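Local coordinates for HNH nuclease domain-containing protein (Streptomyces coelicolor, PDB 5ZMO), which recognises phosphorothioated DNA through its sulfur-binding domain, the part described here, within what is probably a zinc-binding HNH endonuclease of the type IV restriction class, at residues D55-A58 against P59-K63; G70-G73 against V74-F78; W79-V82 against R83-L86; P104-E107 against S108-V112. All blocks are in the same frame, centred on the assembly; numbering follows the deposited sequence.

The four contacts come in series along the chain, each local to a single helix or to its end. Contact 1 lies on helix 50-63; contact 2 opens helix 70-83 and contact 3 closes it, their centres about 13 Å apart; contact 4 spans helix 106-112 and the two residues before it. Contacts 1 and 2, with centres about 9 Å apart, touch through Ala58 packing on Val74 and through Glu62 reaching Gly70. Contact 4 packs against helix 70-83 by way of Arg75, Phe78 and Trp79. Contact 1 stays about 9 Å from the DNA at its nearest atom, whereas contacts 2 and 3 meet nucleotides of chain B and contact 4 a phosphate of chain C, so helices 70-83 and 106-112 face the DNA.

Contact 1 of 4, residues D55-A58 against P59-K63; sequences DAVA and PLMEK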
loop_
_atom_site.group_PDB
_atom_site.type_symbol
_atom_site.label_atom_id
_atom_site.label_comp_id
_atom_site.label_asym_id
_atom_site.label_seq_id
_atom_site.Cartn_x
_atom_site.Cartn_y
_atom_site.Cartn_z
ATOM N N ASP A 55 -9.473 -3.137 -6.942
ATOM C CA ASP A 55 -10.360 -2.167 -7.575
ATOM C C ASP A 55 -10.221 -0.736 -7.109
ATOM O O ASP A 55 -10.327 0.162 -7.940
ATOM C CB ASP A 55 -11.818 -2.634 -7.563
ATOM C CG ASP A 55 -12.047 -3.907 -8.454
ATOM O OD1 ASP A 55 -11.197 -4.316 -9.298
ATOM O OD2 ASP A 55 -13.152 -4.486 -8.390
ATOM N N ALA A 56 -9.904 -0.520 -5.832
ATOM C CA ALA A 56 -9.624 0.761 -5.312
ATOM C C ALA A 56 -8.286 1.326 -5.765
ATOM O O ALA A 56 -8.145 2.528 -6.062
ATOM C CB ALA A 56 -9.669 0.725 -3.788
ATOM N N VAL A 57 -7.276 0.464 -5.809
ATOM C CA VAL A 57 -5.927 0.950 -5.921
ATOM C C VAL A 57 -5.420 0.968 -7.357
ATOM O O VAL A 57 -4.594 1.815 -7.724
ATOM C CB VAL A 57 -4.952 0.197 -4.977
ATOM C CG1 VAL A 57 -3.528 0.753 -5.125
ATOM C CG2 VAL A 57 -5.373 0.370 -3.554
ATOM N N ALA A 58 -5.947 0.094 -8.186
ATOM C CA ALA A 58 -5.490 0.018 -9.593
ATOM C C ALA A 58 -5.529 1.373 -10.325
ATOM O O ALA A 58 -4.565 1.745 -11.039
ATOM C CB ALA A 58 -6.260 -1.070 -10.393
ATOM N N PRO A 59 -6.659 2.093 -10.243
ATOM C CA PRO A 59 -6.661 3.376 -10.940
ATOM C C PRO A 59 -5.738 4.429 -10.342
ATOM O O PRO A 59 -5.261 5.276 -11.088
ATOM C CB PRO A 59 -8.111 3.927 -10.730
ATOM C CG PRO A 59 -8.845 2.934 -9.951
ATOM C CD PRO A 59 -7.973 1.758 -9.622
ATOM N N LEU A 60 -5.465 4.361 -9.040
ATOM C CA LEU A 60 -4.415 5.222 -8.426
ATOM C C LEU A 60 -2.995 4.878 -8.870
ATOM O O LEU A 60 -2.136 5.766 -9.042
ATOM C CB LEU A 60 -4.477 5.216 -6.909
ATOM C CG LEU A 60 -5.814 5.455 -6.270
ATOM C CD1 LEU A 60 -5.783 5.179 -4.760
ATOM C CD2 LEU A 60 -6.271 6.920 -6.535
ATOM N N MET A 61 -2.750 3.590 -9.005
ATOM C CA MET A 61 -1.485 3.045 -9.555
ATOM C C MET A 61 -1.248 3.610 -10.968
ATOM O O MET A 61 -0.116 4.044 -11.329
ATOM C CB MET A 61 -1.589 1.517 -9.606
ATOM C CG MET A 61 -0.393 0.656 -9.310
ATOM S SD MET A 61 0.577 1.136 -7.910
ATOM C CE MET A 61 -0.025 0.195 -6.519
ATOM N N GLU A 62 -2.288 3.610 -11.798
ATOM C CA GLU A 62 -2.201 4.189 -13.135
ATOM C C GLU A 62 -2.039 5.699 -13.146
ATOM O O GLU A 62 -1.175 6.237 -13.872
ATOM C CB GLU A 62 -3.445 3.752 -13.952
ATOM C CG GLU A 62 -3.497 2.289 -14.240
ATOM C CD GLU A 62 -4.902 1.737 -14.491
ATOM O OE1 GLU A 62 -4.925 0.547 -14.890
ATOM O OE2 GLU A 62 -5.890 2.524 -14.318
ATOM N N LYS A 63 -2.876 6.410 -12.394
ATOM C CA LYS A 63 -2.831 7.851 -12.419
ATOM C C LYS A 63 -1.574 8.431 -11.733
ATOM O O LYS A 63 -0.836 9.230 -12.322
ATOM C CB LYS A 63 -4.130 8.396 -11.796
ATOM C CG LYS A 63 -4.179 9.897 -11.796
ATOM C CD LYS A 63 -5.548 10.427 -11.435
ATOM C CE LYS A 63 -5.499 11.933 -11.567
ATOM N NZ LYS A 63 -6.860 12.473 -11.435
#
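Met61 N gives its hydrogen to Val57 O over 2.9 Å, and the donor lies almost in line with the carbonyl bond (C=O...N 170°), as expected one helical turn further on. The next bond, Glu62 N to Ala58 O at 3.0 Å, arrives 23° out of the carbonyl plane. Side chains follow the same spacing. Val57 has CG1 anti to its backbone N (chi1 -180°), which directs this methyl at the terminal CE of Met61, 3.8 Å away; the methionine chain, bent at chi2 and chi3, doubles round to meet it. Helix 50-63 is kinked at this point. Pro59 has no N-H to offer the preceding turn, and its ring occupies the place where that bond would be made, with CD 3.3 Å from Asp55 O. Leu60 N likewise makes no bond to Ala56 O, four residues back, although its side chain still follows the helix, CG lying 3.7 Å from that oxygen. Packing is tight beside the proline, where Ala58 CB and Pro59 CD stand 3.4 Å apart, less than the usual carbon-carbon contact. Val57, Leu60 and Ala56 lean on Trp35 of helix 28-41; Val57 touches helix 70-83 as well, packing with Ala58 on Val74, and Ala58 also meets Val71. Glu62 runs past Ala58 with CG 3.4 Å from Ala58 O, but its carboxylate is used elsewhere: OE1 accepts from Gly70 N at the start of helix 70-83, which ties the two successive helices together at that end.

Contact 2 of 4, residues G70-G73 against V74-F78; sequences GVDG and VRYPF. With nucleotides of chain B.
Gly73 O and Tyr76 mark the closely packed side of this turn: Tyr76 N donates to Gly73 O at 3.2 Å from 48° above the carbonyl plane, and Pro77 CD presses on the same oxygen from 3.1 Å. Pro77 has no N-H, and the helix is kinked here, its regular bonds missing at the nitrogens of residues 76 and 77. The partly exposed flank is held by a salt bridge between Asp72 and Arg75. Arg75 grips Asp72 side-on, sending both NE (2.8 Å) and NH1 (2.7 Å) to the single oxygen OD1. That oxygen lies near the guanidinium plane, yet NE meets it from well above the carboxylate plane, and the two planes stand 39° apart. Asp72 can present OD1 in this way because its CG is anti to the backbone N (chi1 -176°). OD2 takes a hydrogen from a water at 2.6 Å, and the same water bonds to Tyr76 OH; it lies in the plane of the tyrosine ring, at the edge. The tyrosine hydroxyl also accepts from N4 of cytosine DC5 of chain B at 3.2 Å, consistent with Asp72 helping, through the water, to place this base-reading hydroxyl. Over one face of the guanidinium sits Tyr76 CZ, offset toward the rim. A leucine in place of Arg75 removes both donors to OD1, and the Asp72 carboxylate, left with its water on OD2, would probably be less fixed in rotation. Around this start of helix 70-83, Val74 packs on Val57 of helix 50-63, Pro77 on helix 28-41, and Arg75 on helix 106-112 and Arg103 of strand 103-104.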
loop_
_atom_site.group_PDB
_atom_site.type_symbol
_atom_site.label_atom_id
_atom_site.label_comp_id
_atom_site.label_asym_id
_atom_site.label_seq_id
_atom_site.Cartn_x
_atom_site.Cartn_y
_atom_site.Cartn_z
ATOM N N GLY A 70 -2.640 -1.100 -13.906
ATOM C CA GLY A 70 -2.799 -0.937 -12.467
ATOM C C GLY A 70 -3.142 -2.201 -11.717
ATOM O O GLY A 70 -2.776 -2.306 -10.511
ATOM N N VAL A 71 -3.820 -3.165 -12.386
ATOM C CA VAL A 71 -4.187 -4.403 -11.729
ATOM C C VAL A 71 -2.924 -5.251 -11.557
ATOM O O VAL A 71 -2.553 -5.734 -10.461
ATOM C CB VAL A 71 -5.234 -5.159 -12.580
ATOM C CG1 VAL A 71 -5.435 -6.522 -12.028
ATOM C CG2 VAL A 71 -6.546 -4.393 -12.579
ATOM N N ASP A 72 -2.259 -5.386 -12.701
ATOM C CA ASP A 72 -0.991 -6.073 -12.734
ATOM C C ASP A 72 -0.020 -5.426 -11.755
ATOM O O ASP A 72 0.774 -6.119 -11.161
ATOM C CB ASP A 72 -0.401 -6.058 -14.154
ATOM C CG ASP A 72 0.904 -6.862 -14.252
ATOM O OD1 ASP A 72 0.871 -8.059 -13.948
ATOM O OD2 ASP A 72 1.918 -6.246 -14.628
ATOM N N GLY A 73 -0.063 -4.123 -11.616
ATOM C CA GLY A 73 0.713 -3.331 -10.742
ATOM C C GLY A 73 0.463 -3.599 -9.275
ATOM O O GLY A 73 1.407 -3.847 -8.520
ATOM N N VAL A 74 -0.806 -3.503 -8.841
ATOM C CA VAL A 74 -1.168 -3.656 -7.403
ATOM C C VAL A 74 -0.758 -5.012 -6.770
ATOM O O VAL A 74 -0.484 -5.068 -5.537
ATOM C CB VAL A 74 -2.686 -3.539 -7.037
ATOM C CG1 VAL A 74 -2.807 -3.148 -5.570
ATOM C CG2 VAL A 74 -3.461 -2.496 -7.786
ATOM N N ARG A 75 -0.741 -6.091 -7.557
ATOM C CA ARG A 75 -0.461 -7.410 -7.048
ATOM C C ARG A 75 0.981 -7.449 -6.445
ATOM O O ARG A 75 1.186 -8.156 -5.441
ATOM C CB ARG A 75 -0.699 -8.507 -8.070
ATOM C CG ARG A 75 0.222 -8.483 -9.230
ATOM C CD ARG A 75 -0.367 -9.272 -10.369
ATOM N NE ARG A 75 0.568 -9.311 -11.470
ATOM C CZ ARG A 75 1.442 -10.291 -11.724
ATOM N NH1 ARG A 75 2.195 -10.161 -12.804
ATOM N NH2 ARG A 75 1.548 -11.356 -10.971
ATOM N N TYR A 76 1.920 -6.674 -7.005
ATOM C CA TYR A 76 3.338 -6.715 -6.548
ATOM C C TYR A 76 3.496 -6.247 -5.070
ATOM O O TYR A 76 3.933 -7.034 -4.260
ATOM C CB TYR A 76 4.237 -5.961 -7.465
ATOM C CG TYR A 76 4.444 -6.695 -8.791
ATOM C CD1 TYR A 76 5.097 -7.916 -8.826
ATOM C CD2 TYR A 76 4.003 -6.140 -9.979
ATOM C CE1 TYR A 76 5.314 -8.555 -10.011
ATOM C CE2 TYR A 76 4.104 -6.823 -11.175
ATOM C CZ TYR A 76 4.790 -8.016 -11.190
ATOM O OH TYR A 76 4.985 -8.696 -12.379
ATOM N N PRO A 77 3.005 -5.045 -4.721
ATOM C CA PRO A 77 3.125 -4.563 -3.300
ATOM C C PRO A 77 2.162 -5.289 -2.363
ATOM O O PRO A 77 2.448 -5.401 -1.184
ATOM C CB PRO A 77 2.800 -3.063 -3.386
ATOM C CG PRO A 77 1.956 -2.963 -4.628
ATOM C CD PRO A 77 2.526 -3.985 -5.624
ATOM N N PHE A 78 1.036 -5.765 -2.885
ATOM C CA PHE A 78 0.033 -6.506 -2.105
ATOM C C PHE A 78 0.650 -7.692 -1.418
ATOM O O PHE A 78 0.241 -8.063 -0.326
ATOM C CB PHE A 78 -1.119 -6.912 -2.993
ATOM C CG PHE A 78 -2.270 -7.512 -2.280
ATOM C CD1 PHE A 78 -3.243 -6.693 -1.717
ATOM C CD2 PHE A 78 -2.388 -8.885 -2.160
ATOM C CE1 PHE A 78 -4.345 -7.258 -1.089
ATOM C CE2 PHE A 78 -3.453 -9.449 -1.528
ATOM C CZ PHE A 78 -4.446 -8.619 -0.960
ATOM P P DC B 5 7.856 -2.362 -13.462
ATOM O OP1 DC B 5 8.249 -0.966 -13.733
ATOM O OP2 DC B 5 6.525 -2.918 -13.705
ATOM O "O5'" DC B 5 8.859 -3.330 -14.238
ATOM C "C5'" DC B 5 10.255 -3.058 -14.211
ATOM C "C4'" DC B 5 10.934 -3.872 -15.285
ATOM O "O4'" DC B 5 10.960 -5.277 -14.962
ATOM C "C3'" DC B 5 10.312 -3.775 -16.677
ATOM O "O3'" DC B 5 11.431 -3.784 -17.596
ATOM C "C2'" DC B 5 9.508 -5.068 -16.789
ATOM C "C1'" DC B 5 10.325 -6.070 -15.978
ATOM N N1 DC B 5 9.591 -7.168 -15.305
ATOM C C2 DC B 5 10.021 -8.486 -15.414
ATOM O O2 DC B 5 10.948 -8.762 -16.203
ATOM N N3 DC B 5 9.364 -9.456 -14.733
ATOM C C4 DC B 5 8.313 -9.141 -13.973
ATOM N N4 DC B 5 7.711 -10.124 -13.305
ATOM C C5 DC B 5 7.879 -7.799 -13.814
ATOM C C6 DC B 5 8.523 -6.857 -14.505
HETATM O O HOH W 1 4.385 -6.925 -14.575
#

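Contact 3 of 4, residues W79-V82 against R83-L86; sequences WALV and RDDL. With nucleotides of chain B.
Leu81 and Asp84 lie aslant to each other, one methyl of the leucine, CD1, standing 3.8 Å from the carboxylate oxygen OD2. The aspartate has CG anti to its carbonyl carbon (chi1 -67°), which sets the carboxylate on the side of the preceding turn, OD2 near Ala80 O; there it forms a salt bridge with Arg29 of helix 28-41, on which Leu81 also packs. From the other end of the turn Leu86 brings its own CD1 to 4.4 Å from Leu81 CD1, a loose apolar touch. These side chains lie at the end of helix 70-83, which closes in a Schellman motif: Leu86 N bonds to Leu81 O at 3.2 Å, nearly in line with the carbonyl, and Asp85 N to Val82 O at 2.9 Å, from 55° above the carbonyl plane. Asp85, with a positive phi of 62°, is the C-prime residue that lets the chain reverse. Leu86 is thereby delivered to Phe9, Arg12 and Val13 of helix 9-14. On the DNA side, the side chains of Arg83 and Trp79 do not touch but share a water that lies at the edge of the indole and in the plane of the guanidinium; its bonds to Trp79 NE1 and to Arg83 NH2 are both weak. A second water takes the hydrogen of Arg83 N weakly and gives one to Trp79 O at 2.7 Å. Extended from CG to NE, the arginine chain passes deoxyguanosine DG3 of chain B, with CD 3.5 Å from its phosphate oxygen OP1, and Ala80 CB comes within 3.6 Å of O5' of the same nucleotide.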
loop_
_atom_site.group_PDB
_atom_site.type_symbol
_atom_site.label_atom_id
_atom_site.label_comp_id
_atom_site.label_asym_id
_atom_site.label_seq_id
_atom_site.Cartn_x
_atom_site.Cartn_y
_atom_site.Cartn_z
ATOM N N TRP A 79 1.639 -8.277 -2.073
ATOM C CA TRP A 79 2.464 -9.336 -1.472
ATOM C C TRP A 79 3.770 -8.915 -0.874
ATOM O O TRP A 79 4.096 -9.304 0.255
ATOM C CB TRP A 79 2.763 -10.367 -2.587
ATOM C CG TRP A 79 3.461 -11.641 -2.067
ATOM C CD1 TRP A 79 4.757 -12.008 -2.335
ATOM C CD2 TRP A 79 2.879 -12.718 -1.361
ATOM N NE1 TRP A 79 5.035 -13.194 -1.722
ATOM C CE2 TRP A 79 3.903 -13.692 -1.171
ATOM C CE3 TRP A 79 1.623 -12.965 -0.840
ATOM C CZ2 TRP A 79 3.689 -14.856 -0.482
ATOM C CZ3 TRP A 79 1.411 -14.154 -0.150
ATOM C CH2 TRP A 79 2.441 -15.068 0.010
ATOM N N ALA A 80 4.501 -8.037 -1.545
ATOM C CA ALA A 80 5.854 -7.649 -1.144
ATOM C C ALA A 80 5.922 -6.880 0.143
ATOM O O ALA A 80 6.907 -6.969 0.848
ATOM C CB ALA A 80 6.539 -6.860 -2.211
ATOM N N LEU A 81 4.889 -6.101 0.457
ATOM C CA LEU A 81 4.855 -5.440 1.754
ATOM C C LEU A 81 4.885 -6.383 3.006
ATOM O O LEU A 81 5.268 -5.961 4.132
ATOM C CB LEU A 81 3.636 -4.538 1.826
ATOM C CG LEU A 81 3.610 -3.047 1.490
ATOM C CD1 LEU A 81 4.905 -2.257 1.435
ATOM C CD2 LEU A 81 2.506 -2.569 0.634
ATOM N N VAL A 82 4.440 -7.621 2.875
ATOM C CA VAL A 82 4.575 -8.640 3.964
ATOM C C VAL A 82 6.025 -8.724 4.385
ATOM O O VAL A 82 6.408 -8.556 5.614
ATOM C CB VAL A 82 3.985 -10.025 3.547
ATOM C CG1 VAL A 82 4.257 -11.104 4.620
ATOM C CG2 VAL A 82 2.499 -9.891 3.288
ATOM N N ARG A 83 6.903 -8.876 3.402
ATOM C CA ARG A 83 8.367 -8.925 3.655
ATOM C C ARG A 83 8.955 -7.675 4.312
ATOM O O ARG A 83 9.927 -7.768 5.072
ATOM C CB ARG A 83 9.170 -9.263 2.377
ATOM C CG ARG A 83 9.909 -10.593 2.382
ATOM C CD ARG A 83 11.154 -10.609 1.476
ATOM N NE ARG A 83 11.839 -11.914 1.533
ATOM C CZ ARG A 83 11.433 -13.029 0.906
ATOM N NH1 ARG A 83 12.134 -14.159 1.049
ATOM N NH2 ARG A 83 10.335 -13.037 0.135
ATOM N N ASP A 84 8.363 -6.496 4.052
ATOM C CA ASP A 84 8.765 -5.261 4.700
ATOM C C ASP A 84 8.174 -5.047 6.119
ATOM O O ASP A 84 8.380 -3.971 6.687
ATOM C CB ASP A 84 8.328 -4.053 3.848
ATOM C CG ASP A 84 9.056 -3.966 2.532
ATOM O OD1 ASP A 84 10.315 -3.980 2.517
ATOM O OD2 ASP A 84 8.362 -3.823 1.509
ATOM N N ASP A 85 7.515 -6.049 6.670
ATOM C CA ASP A 85 6.925 -6.037 8.023
ATOM C C ASP A 85 5.862 -4.968 8.125
ATOM O O ASP A 85 5.680 -4.417 9.209
ATOM C CB ASP A 85 7.982 -5.833 9.135
ATOM C CG ASP A 85 9.059 -6.913 9.118
ATOM O OD1 ASP A 85 8.714 -8.072 8.783
ATOM O OD2 ASP A 85 10.238 -6.603 9.413
ATOM N N LEU A 86 5.172 -4.695 7.019
ATOM C CA LEU A 86 4.137 -3.630 6.974
ATOM C C LEU A 86 2.767 -4.116 6.590
ATOM O O LEU A 86 1.819 -3.311 6.421
ATOM C CB LEU A 86 4.625 -2.565 5.995
ATOM C CG LEU A 86 5.732 -1.674 6.499
ATOM C CD1 LEU A 86 6.431 -0.925 5.362
ATOM C CD2 LEU A 86 5.098 -0.705 7.531
ATOM P P DG B 3 10.422 -8.843 -2.589
ATOM O OP1 DG B 3 10.705 -8.418 -1.208
ATOM O OP2 DG B 3 9.580 -10.010 -2.850
ATOM O "O5'" DG B 3 9.867 -7.549 -3.320
ATOM C "C5'" DG B 3 10.573 -6.265 -3.282
ATOM C "C4'" DG B 3 10.531 -5.649 -4.664
ATOM O "O4'" DG B 3 11.427 -6.370 -5.552
ATOM C "C3'" DG B 3 9.160 -5.722 -5.354
ATOM O "O3'" DG B 3 9.083 -4.630 -6.273
ATOM C "C2'" DG B 3 9.275 -6.969 -6.212
ATOM C "C1'" DG B 3 10.694 -6.825 -6.706
ATOM N N9 DG B 3 11.330 -8.049 -7.191
ATOM C C8 DG B 3 11.128 -9.333 -6.753
ATOM N N7 DG B 3 11.904 -10.205 -7.353
ATOM C C5 DG B 3 12.666 -9.446 -8.228
ATOM C C6 DG B 3 13.653 -9.846 -9.174
ATOM O O6 DG B 3 14.104 -10.979 -9.375
ATOM N N1 DG B 3 14.173 -8.758 -9.862
ATOM C C2 DG B 3 13.748 -7.454 -9.714
ATOM N N2 DG B 3 14.394 -6.530 -10.440
ATOM N N3 DG B 3 12.842 -7.071 -8.828
ATOM C C4 DG B 3 12.333 -8.115 -8.140
HETATM O O HOH W 2 6.302 -10.782 0.949
HETATM O O HOH W 3 8.372 -13.914 -1.602
#

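Contact 4 of 4, residues P104-E107 against S108-V112; sequences PTLE and SLNAV. With nucleotides of chain C.
Leu109 N bonds to Thr105 O at 3.0 Å, Asn110 N to Leu106 O and Ala111 N to Glu107 O at 2.9 Å each, and all three donors are tilted 16-26° from their carbonyl planes, which gives a regular first turn of helix 106-112. Thr105 stands before it at the N-cap. Its OG1 lies between the backbone N and the carbonyl carbon (chi1 57°), and from this crowded position it accepts from Ser108 N at 2.9 Å, satisfying an amide that the helix start leaves over. A valine at Thr105 takes away OG1, and the amide of Ser108 would probably be left without its cap and the helix start less firmly fixed. Ser108 is modelled in two conformers, which leaves its own hydroxyl contacts with Thr105 doubtful. The helix opens onto DNA: Leu106 N donates to OP2 of deoxycytidine DC2 of chain C at 3.0 Å and Glu107 N to OP1 of the same phosphate at 3.2 Å. Two successive backbone amides thus hold one phosphate at a helix N-terminus, where the helix dipole would be expected to suit a negative charge. Pro104 CG sits 4.1 Å from Leu109 CG in apolar contact, and Leu106 turns its CG, anti to the backbone N, so that it lies 3.9 Å from Asn110 ND2. The asparagine's oxygen OD1 is satisfied farther away, by Trp50 NE1 of helix 50-63. Leu106 and Leu109 both pack on that tryptophan and on Arg75 of helix 70-83, while Pro104 packs on Trp79.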
loop_
_atom_site.group_PDB
_atom_site.type_symbol
_atom_site.label_atom_id
_atom_site.label_comp_id
_atom_site.label_asym_id
_atom_site.label_seq_id
_atom_site.Cartn_x
_atom_site.Cartn_y
_atom_site.Cartn_z
ATOM N N PRO A 104 2.504 -14.849 -5.444
ATOM C CA PRO A 104 1.372 -15.576 -5.858
ATOM C C PRO A 104 0.965 -15.246 -7.296
ATOM O O PRO A 104 1.178 -14.130 -7.813
ATOM C CB PRO A 104 0.266 -15.091 -4.902
ATOM C CG PRO A 104 0.683 -13.705 -4.514
ATOM C CD PRO A 104 2.161 -13.727 -4.522
ATOM N N THR A 105 0.392 -16.240 -7.948
ATOM C CA THR A 105 -0.150 -16.003 -9.304
ATOM C C THR A 105 -1.347 -15.086 -9.156
ATOM O O THR A 105 -2.092 -15.162 -8.167
ATOM C CB THR A 105 -0.649 -17.273 -10.001
ATOM O OG1 THR A 105 -1.650 -17.887 -9.174
ATOM C CG2 THR A 105 0.492 -18.295 -10.227
ATOM N N LEU A 106 -1.552 -14.248 -10.182
ATOM C CA LEU A 106 -2.778 -13.463 -10.247
ATOM C C LEU A 106 -4.003 -14.382 -10.241
ATOM O O LEU A 106 -5.037 -14.048 -9.646
ATOM C CB LEU A 106 -2.806 -12.558 -11.478
ATOM C CG LEU A 106 -4.012 -11.632 -11.612
ATOM C CD1 LEU A 106 -4.062 -10.742 -10.394
ATOM C CD2 LEU A 106 -3.860 -10.673 -12.773
ATOM N N GLU A 107 -3.894 -15.549 -10.890
ATOM C CA GLU A 107 -5.044 -16.472 -10.916
ATOM C C GLU A 107 -5.468 -16.947 -9.497
ATOM O O GLU A 107 -6.681 -17.009 -9.170
ATOM C CB GLU A 107 -4.736 -17.666 -11.792
ATOM C CG GLU A 107 -5.743 -18.815 -11.693
ATOM C CD GLU A 107 -5.171 -20.090 -12.261
ATOM O OE1 GLU A 107 -4.720 -20.958 -11.470
ATOM O OE2 GLU A 107 -5.135 -20.200 -13.504
ATOM N N SER A 108 -4.468 -17.257 -8.659
ATOM C CA SER A 108 -4.716 -17.722 -7.277
ATOM C C SER A 108 -5.144 -16.584 -6.375
ATOM O O SER A 108 -5.945 -16.815 -5.476
ATOM C CB SER A 108 -3.545 -18.508 -6.663
ATOM O OG SER A 108 -2.382 -17.740 -6.246
ATOM N N LEU A 109 -4.642 -15.366 -6.609
ATOM C CA LEU A 109 -5.189 -14.164 -5.879
ATOM C C LEU A 109 -6.644 -13.971 -6.193
ATOM O O LEU A 109 -7.478 -13.674 -5.293
ATOM C CB LEU A 109 -4.420 -12.851 -6.222
ATOM C CG LEU A 109 -3.099 -12.512 -5.623
ATOM C CD1 LEU A 109 -2.552 -11.251 -6.263
ATOM C CD2 LEU A 109 -3.216 -12.337 -4.113
ATOM N N ASN A 110 -6.998 -14.091 -7.481
ATOM C CA ASN A 110 -8.390 -13.873 -7.864
ATOM C C ASN A 110 -9.276 -14.976 -7.287
ATOM O O ASN A 110 -10.369 -14.708 -6.787
ATOM C CB ASN A 110 -8.537 -13.749 -9.411
ATOM C CG ASN A 110 -8.134 -12.343 -9.961
ATOM O OD1 ASN A 110 -8.071 -11.310 -9.259
ATOM N ND2 ASN A 110 -7.885 -12.306 -11.241
ATOM N N ALA A 111 -8.809 -16.211 -7.365
ATOM C CA ALA A 111 -9.604 -17.381 -6.887
ATOM C C ALA A 111 -9.792 -17.432 -5.385
ATOM O O ALA A 111 -10.889 -17.603 -4.924
ATOM C CB ALA A 111 -8.977 -18.688 -7.369
ATOM N N VAL A 112 -8.739 -17.229 -4.617
ATOM C CA VAL A 112 -8.771 -17.330 -3.166
ATOM C C VAL A 112 -9.386 -16.039 -2.605
ATOM O O VAL A 112 -10.118 -16.065 -1.616
ATOM C CB VAL A 112 -7.370 -17.584 -2.610
ATOM C CG1 VAL A 112 -7.361 -17.442 -1.090
ATOM C CG2 VAL A 112 -6.886 -18.978 -3.044
ATOM P P DC C 2 -0.247 -15.409 -13.377
ATOM O OP1 DC C 2 -1.711 -15.700 -13.201
ATOM O OP2 DC C 2 0.396 -14.583 -12.374
ATOM O "O5'" DC C 2 0.675 -16.683 -13.738
ATOM C "C5'" DC C 2 0.257 -17.710 -14.703
ATOM C "C4'" DC C 2 1.379 -18.555 -15.292
ATOM O "O4'" DC C 2 1.969 -17.983 -16.493
ATOM C "C3'" DC C 2 2.566 -18.935 -14.414
ATOM O "O3'" DC C 2 3.082 -20.216 -14.794
ATOM C "C2'" DC C 2 3.649 -17.960 -14.840
ATOM C "C1'" DC C 2 3.380 -17.741 -16.320
ATOM N N1 DC C 2 3.631 -16.356 -16.768
ATOM C C2 DC C 2 4.564 -16.065 -17.783
ATOM O O2 DC C 2 5.286 -16.982 -18.235
ATOM N N3 DC C 2 4.679 -14.785 -18.218
ATOM C C4 DC C 2 3.873 -13.834 -17.722
ATOM N N4 DC C 2 4.014 -12.587 -18.165
ATOM C C5 DC C 2 2.925 -14.108 -16.697
ATOM C C6 DC C 2 2.828 -15.368 -16.266
#